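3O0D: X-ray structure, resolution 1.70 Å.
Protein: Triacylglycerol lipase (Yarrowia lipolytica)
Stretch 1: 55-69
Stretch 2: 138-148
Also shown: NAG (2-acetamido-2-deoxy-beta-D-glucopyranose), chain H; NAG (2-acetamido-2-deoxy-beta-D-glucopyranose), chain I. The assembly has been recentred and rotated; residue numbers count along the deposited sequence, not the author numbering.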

# COMPACT_ATOMS: atom_id res chain seq x y z
N LEU A 55 13.49 -11.64 -10.04
CA LEU A 55 12.84 -12.10 -8.84
C LEU A 55 13.99 -12.60 -7.88
O LEU A 55 14.86 -13.40 -8.32
CB LEU A 55 11.90 -13.20 -9.19
CG LEU A 55 11.23 -13.84 -7.93
CD1 LEU A 55 10.23 -12.86 -7.19
CD2 LEU A 55 10.53 -15.12 -8.34
N ILE A 56 13.94 -12.09 -6.66
CA ILE A 56 14.93 -12.56 -5.65
C ILE A 56 14.29 -13.73 -4.87
O ILE A 56 14.89 -14.85 -4.79
CB ILE A 56 15.44 -11.44 -4.73
CG1 ILE A 56 16.23 -10.40 -5.61
CG2 ILE A 56 16.39 -12.09 -3.60
CD1 ILE A 56 17.11 -11.02 -6.75
N GLU A 57 13.11 -13.48 -4.31
CA GLU A 57 12.49 -14.49 -3.42
C GLU A 57 11.01 -14.23 -3.35
O GLU A 57 10.61 -13.08 -3.25
CB GLU A 57 13.06 -14.34 -1.98
CG GLU A 57 12.66 -15.49 -1.08
CD GLU A 57 13.54 -15.64 0.19
OE1 GLU A 57 14.77 -15.35 0.16
OE2 GLU A 57 12.97 -16.13 1.19
N GLU A 58 10.22 -15.31 -3.28
CA GLU A 58 8.80 -15.16 -2.97
C GLU A 58 8.62 -15.56 -1.47
O GLU A 58 9.47 -16.28 -0.88
CB GLU A 58 8.00 -16.16 -3.76
CG GLU A 58 8.06 -16.12 -5.23
CD GLU A 58 7.01 -17.07 -5.83
OE1 GLU A 58 6.89 -17.09 -7.07
OE2 GLU A 58 6.32 -17.82 -5.06
N PHE A 59 7.55 -15.09 -0.85
CA PHE A 59 7.20 -15.59 0.47
C PHE A 59 5.65 -15.83 0.53
O PHE A 59 4.87 -15.15 -0.17
CB PHE A 59 7.67 -14.61 1.55
CG PHE A 59 7.18 -13.16 1.38
CD1 PHE A 59 6.05 -12.66 2.05
CD2 PHE A 59 7.91 -12.27 0.54
CE1 PHE A 59 5.62 -11.31 1.91
CE2 PHE A 59 7.43 -10.93 0.36
CZ PHE A 59 6.35 -10.45 1.05
N HIS A 60 5.19 -16.77 1.38
CA HIS A 60 3.76 -17.05 1.41
C HIS A 60 3.53 -17.66 2.81
O HIS A 60 4.25 -18.62 3.14
CB HIS A 60 3.41 -17.99 0.26
CG HIS A 60 2.17 -18.80 0.49
ND1 HIS A 60 0.91 -18.40 0.07
CD2 HIS A 60 2.00 -20.01 1.10
CE1 HIS A 60 0.01 -19.31 0.46
NE2 HIS A 60 0.65 -20.29 1.07
N ASP A 61 2.64 -17.08 3.60
CA ASP A 61 2.23 -17.72 4.88
C ASP A 61 0.70 -17.70 4.95
O ASP A 61 0.07 -16.67 4.92
CB ASP A 61 2.91 -17.01 6.05
CG ASP A 61 2.79 -17.77 7.37
OD1 ASP A 61 1.93 -18.67 7.43
OD2 ASP A 61 3.49 -17.39 8.31
N PRO A 62 0.05 -18.90 5.05
CA PRO A 62 -1.40 -18.91 5.12
C PRO A 62 -1.94 -19.16 6.53
O PRO A 62 -3.13 -19.37 6.70
CB PRO A 62 -1.74 -20.13 4.23
CG PRO A 62 -0.62 -21.15 4.50
CD PRO A 62 0.63 -20.23 4.76
N ARG A 63 -1.10 -19.07 7.54
CA ARG A 63 -1.50 -19.60 8.89
C ARG A 63 -2.61 -18.84 9.59
O ARG A 63 -3.49 -19.47 10.25
CB ARG A 63 -0.24 -19.94 9.76
CG ARG A 63 0.36 -21.24 9.21
CD ARG A 63 1.71 -21.56 9.86
NE ARG A 63 2.74 -20.56 9.55
CZ ARG A 63 4.00 -20.65 9.97
NH1 ARG A 63 4.39 -21.69 10.71
NH2 ARG A 63 4.87 -19.70 9.67
N LEU A 64 -2.61 -17.51 9.46
CA LEU A 64 -3.52 -16.61 10.17
C LEU A 64 -4.15 -15.72 9.14
O LEU A 64 -3.56 -15.55 8.03
CB LEU A 64 -2.75 -15.75 11.15
CG LEU A 64 -2.00 -16.61 12.18
CD1 LEU A 64 -1.03 -15.76 13.03
CD2 LEU A 64 -3.03 -17.37 13.07
N ILE A 65 -5.32 -15.19 9.52
CA ILE A 65 -6.16 -14.41 8.61
C ILE A 65 -5.45 -13.14 8.16
O ILE A 65 -5.68 -12.67 7.06
CB ILE A 65 -7.55 -14.08 9.23
CG1 ILE A 65 -8.39 -13.35 8.22
CG2 ILE A 65 -7.45 -13.23 10.49
CD1 ILE A 65 -8.78 -14.27 7.04
N PHE A 66 -4.55 -12.63 8.99
CA PHE A 66 -3.78 -11.41 8.54
C PHE A 66 -2.37 -11.66 8.04
O PHE A 66 -1.56 -10.69 7.92
CB PHE A 66 -3.78 -10.43 9.67
CG PHE A 66 -5.09 -9.73 9.83
CD1 PHE A 66 -5.44 -8.66 9.00
CD2 PHE A 66 -5.98 -10.11 10.83
CE1 PHE A 66 -6.63 -8.03 9.15
CE2 PHE A 66 -7.18 -9.46 11.00
CZ PHE A 66 -7.54 -8.46 10.17
N ASP A 67 -2.06 -12.88 7.70
CA ASP A 67 -0.76 -13.21 7.16
C ASP A 67 -0.66 -12.80 5.67
O ASP A 67 -1.68 -12.54 5.01
CB ASP A 67 -0.48 -14.67 7.27
CG ASP A 67 0.02 -15.07 8.68
OD1 ASP A 67 0.32 -14.19 9.53
OD2 ASP A 67 0.15 -16.29 8.87
N VAL A 68 0.59 -12.75 5.20
CA VAL A 68 0.89 -12.12 3.92
C VAL A 68 1.66 -13.03 2.99
O VAL A 68 2.32 -14.03 3.40
CB VAL A 68 1.63 -10.74 4.13
CG1 VAL A 68 0.80 -9.72 4.84
CG2 VAL A 68 2.96 -11.01 4.82
N SER A 69 1.70 -12.68 1.69
CA SER A 69 2.47 -13.38 0.71
C SER A 69 3.03 -12.20 -0.19
O SER A 69 2.57 -11.08 -0.04
CB SER A 69 1.63 -14.23 -0.20
OG SER A 69 1.04 -15.34 0.59
C1 NAG H . 15.96 -3.19 10.89
C2 NAG H . 16.13 -2.96 9.37
C3 NAG H . 17.61 -2.71 9.09
C4 NAG H . 18.14 -1.55 9.95
C5 NAG H . 17.92 -1.96 11.38
C6 NAG H . 18.53 -1.05 12.47
C7 NAG H . 14.56 -4.16 7.91
C8 NAG H . 14.29 -5.39 7.09
N2 NAG H . 15.73 -4.11 8.56
O3 NAG H . 17.75 -2.42 7.68
O4 NAG H . 19.55 -1.44 9.76
O5 NAG H . 16.49 -2.08 11.57
O6 NAG H . 18.24 0.26 12.13
O7 NAG H . 13.74 -3.27 8.01
C1 NAG I . 6.86 -9.11 15.84
C2 NAG I . 6.23 -9.33 17.21
C3 NAG I . 7.36 -9.34 18.23
C4 NAG I . 8.52 -10.27 17.89
C5 NAG I . 9.01 -10.01 16.46
C6 NAG I . 9.94 -11.07 15.87
C7 NAG I . 3.96 -8.51 17.49
C8 NAG I . 3.03 -7.44 17.89
N2 NAG I . 5.29 -8.30 17.56
O3 NAG I . 6.85 -9.64 19.55
O4 NAG I . 9.55 -9.93 18.80
O5 NAG I . 7.90 -10.03 15.57
O6 NAG I . 10.67 -10.41 14.86
O7 NAG I . 3.51 -9.58 17.11
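Stretch 2 (138-148) NQIGPKLDSVI

Stretch 2 is a helix laid nearly antiparallel along strand 55-60 of stretch 1, a small contact of mixed apolar and polar side chains anchored at one end by a glutamine side chain that hydrogen-bonds a carbonyl of the neighbouring strand segment, Val68. The N-to-C directions of strand 55-60 and helix 138-148 differ by 166°, and their axes come within 8.8 Å, so the two elements run alongside each other and the register descends on one as it climbs on the other: Ile56 lies across from Val147, Glu57 from Lys143 and Phe59 from Gln139. Ile56 CA to Val147 CA is 8.4 Å, Glu57 CA to Lys143 CA 8.1 Å and Phe59 CA to Gln139 CA 6.4 Å, a spacing that shrinks toward the Gln139 end, where the helix sits closest to the strand.

The helix offers Gln139, Ile140, Lys143 and Val147 to the strand, the spacing of three and four that keeps residues on one side of a helix. The helix is kinked where the N atoms of Pro142 and Lys143 have no bond to the turn before; Pro142 has no N-H to give. Regular bonding then resumes, with Leu144 N to Ile140 O at 2.8 Å and Val147 N to Lys143 O at 2.9 Å.

Gln139 is the anchor, with the largest covered area of any residue in the contact. With chi1 m, chi2 t and chi3 81°, Gln139 NE2 donates a nearly straight hydrogen bond to Val68 O at 3.2 Å. That same Val68 O accepts from Asp61 N at 3.1 Å, so the glutamine joins a carbonyl already used in pairing the two arms of stretch 1. Gln139 OE1 lies 3.1 Å from His60 N and 3.5 Å from Phe59 CB, while Gln139 NE2 stands at the edge of the Phe59 ring.

Beyond the amide, apolar contacts lie beside a charged pair. Ile140 CD1 comes 3.9 Å from Phe59 CD2 and 4.0 Å from Glu57 CB, one methyl touching two strand residues. At the far end, Ile56 CG2 meets Val147 CG2 at 3.8 Å and Lys143 CE at 3.7 Å, using the lysine's aliphatic portion as a hydrophobic surface. Charge plays a looser part: Glu57 OE1 is 4.2 Å from Lys143 NZ, beyond a salt bridge, though the same OE1 approaches Lys143 CG to 3.3 Å.

The rule to read here is economical: methyls of Ile56, Ile140 and Val147 and the ring of Phe59 meet between helix and strand, long polar chains lend their carbons to it, and one amide fixes the end where the backbones are closest.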

# COMPACT_ATOMS: atom_id res chain seq x y z
N ASN A 138 9.10 -11.01 9.32
CA ASN A 138 9.65 -12.29 9.67
C ASN A 138 9.90 -13.18 8.54
O ASN A 138 10.73 -14.09 8.67
CB ASN A 138 8.78 -13.00 10.73
CG ASN A 138 8.75 -12.26 12.06
OD1 ASN A 138 7.77 -12.38 12.80
ND2 ASN A 138 9.79 -11.54 12.39
N GLN A 139 9.22 -12.98 7.35
CA GLN A 139 9.46 -13.82 6.21
C GLN A 139 10.55 -13.31 5.24
O GLN A 139 11.16 -14.08 4.53
CB GLN A 139 8.18 -14.00 5.37
CG GLN A 139 7.04 -14.86 6.09
CD GLN A 139 5.89 -15.07 5.17
OE1 GLN A 139 5.90 -15.94 4.29
NE2 GLN A 139 4.90 -14.24 5.32
N ILE A 140 10.70 -12.01 5.21
CA ILE A 140 11.53 -11.38 4.15
C ILE A 140 12.55 -10.35 4.62
O ILE A 140 13.45 -9.97 3.84
CB ILE A 140 10.66 -10.79 3.01
CG1 ILE A 140 11.43 -10.78 1.67
CG2 ILE A 140 10.12 -9.44 3.38
CD1 ILE A 140 11.80 -12.09 1.14
N GLY A 141 12.46 -9.92 5.87
CA GLY A 141 13.25 -8.82 6.34
C GLY A 141 14.75 -9.07 6.18
O GLY A 141 15.46 -8.17 5.65
N PRO A 142 15.24 -10.23 6.62
CA PRO A 142 16.69 -10.48 6.51
C PRO A 142 17.17 -10.55 5.03
O PRO A 142 18.29 -10.01 4.69
CB PRO A 142 16.87 -11.86 7.23
CG PRO A 142 15.85 -11.73 8.39
CD PRO A 142 14.60 -11.24 7.51
N LYS A 143 16.38 -11.22 4.17
CA LYS A 143 16.68 -11.27 2.75
C LYS A 143 16.69 -9.83 2.15
O LYS A 143 17.65 -9.53 1.37
CB LYS A 143 15.80 -12.21 1.94
CG LYS A 143 16.28 -12.49 0.60
CD LYS A 143 17.66 -13.11 0.59
CE LYS A 143 17.92 -13.78 -0.72
NZ LYS A 143 18.86 -14.92 -0.51
N LEU A 144 15.70 -8.99 2.48
CA LEU A 144 15.69 -7.58 2.01
C LEU A 144 16.97 -6.84 2.44
O LEU A 144 17.68 -6.21 1.63
CB LEU A 144 14.50 -6.84 2.57
CG LEU A 144 14.42 -5.34 2.32
CD1 LEU A 144 14.36 -5.05 0.77
CD2 LEU A 144 13.21 -4.84 2.95
N ASP A 145 17.28 -6.95 3.74
CA ASP A 145 18.59 -6.34 4.17
C ASP A 145 19.81 -6.81 3.37
O ASP A 145 20.67 -6.00 3.02
CB ASP A 145 18.79 -6.60 5.69
CG ASP A 145 18.11 -5.55 6.55
OD1 ASP A 145 17.97 -4.38 6.14
OD2 ASP A 145 17.72 -5.89 7.69
N SER A 146 19.92 -8.09 3.02
CA SER A 146 21.06 -8.57 2.26
C SER A 146 21.04 -8.00 0.85
O SER A 146 22.07 -7.64 0.30
CB SER A 146 21.21 -10.08 2.21
OG SER A 146 20.28 -10.68 1.34
N VAL A 147 19.83 -7.89 0.29
CA VAL A 147 19.70 -7.32 -1.07
C VAL A 147 20.02 -5.80 -1.03
O VAL A 147 20.66 -5.27 -1.97
CB VAL A 147 18.24 -7.62 -1.69
CG1 VAL A 147 18.09 -6.90 -3.09
CG2 VAL A 147 18.10 -9.17 -1.96
N ILE A 148 19.63 -5.10 -0.01
CA ILE A 148 19.98 -3.63 0.15
C ILE A 148 21.51 -3.51 0.15
O ILE A 148 22.08 -2.61 -0.47
CB ILE A 148 19.30 -3.03 1.43
CG1 ILE A 148 17.76 -2.93 1.26
CG2 ILE A 148 19.84 -1.63 1.86
CD1 ILE A 148 16.98 -2.78 2.56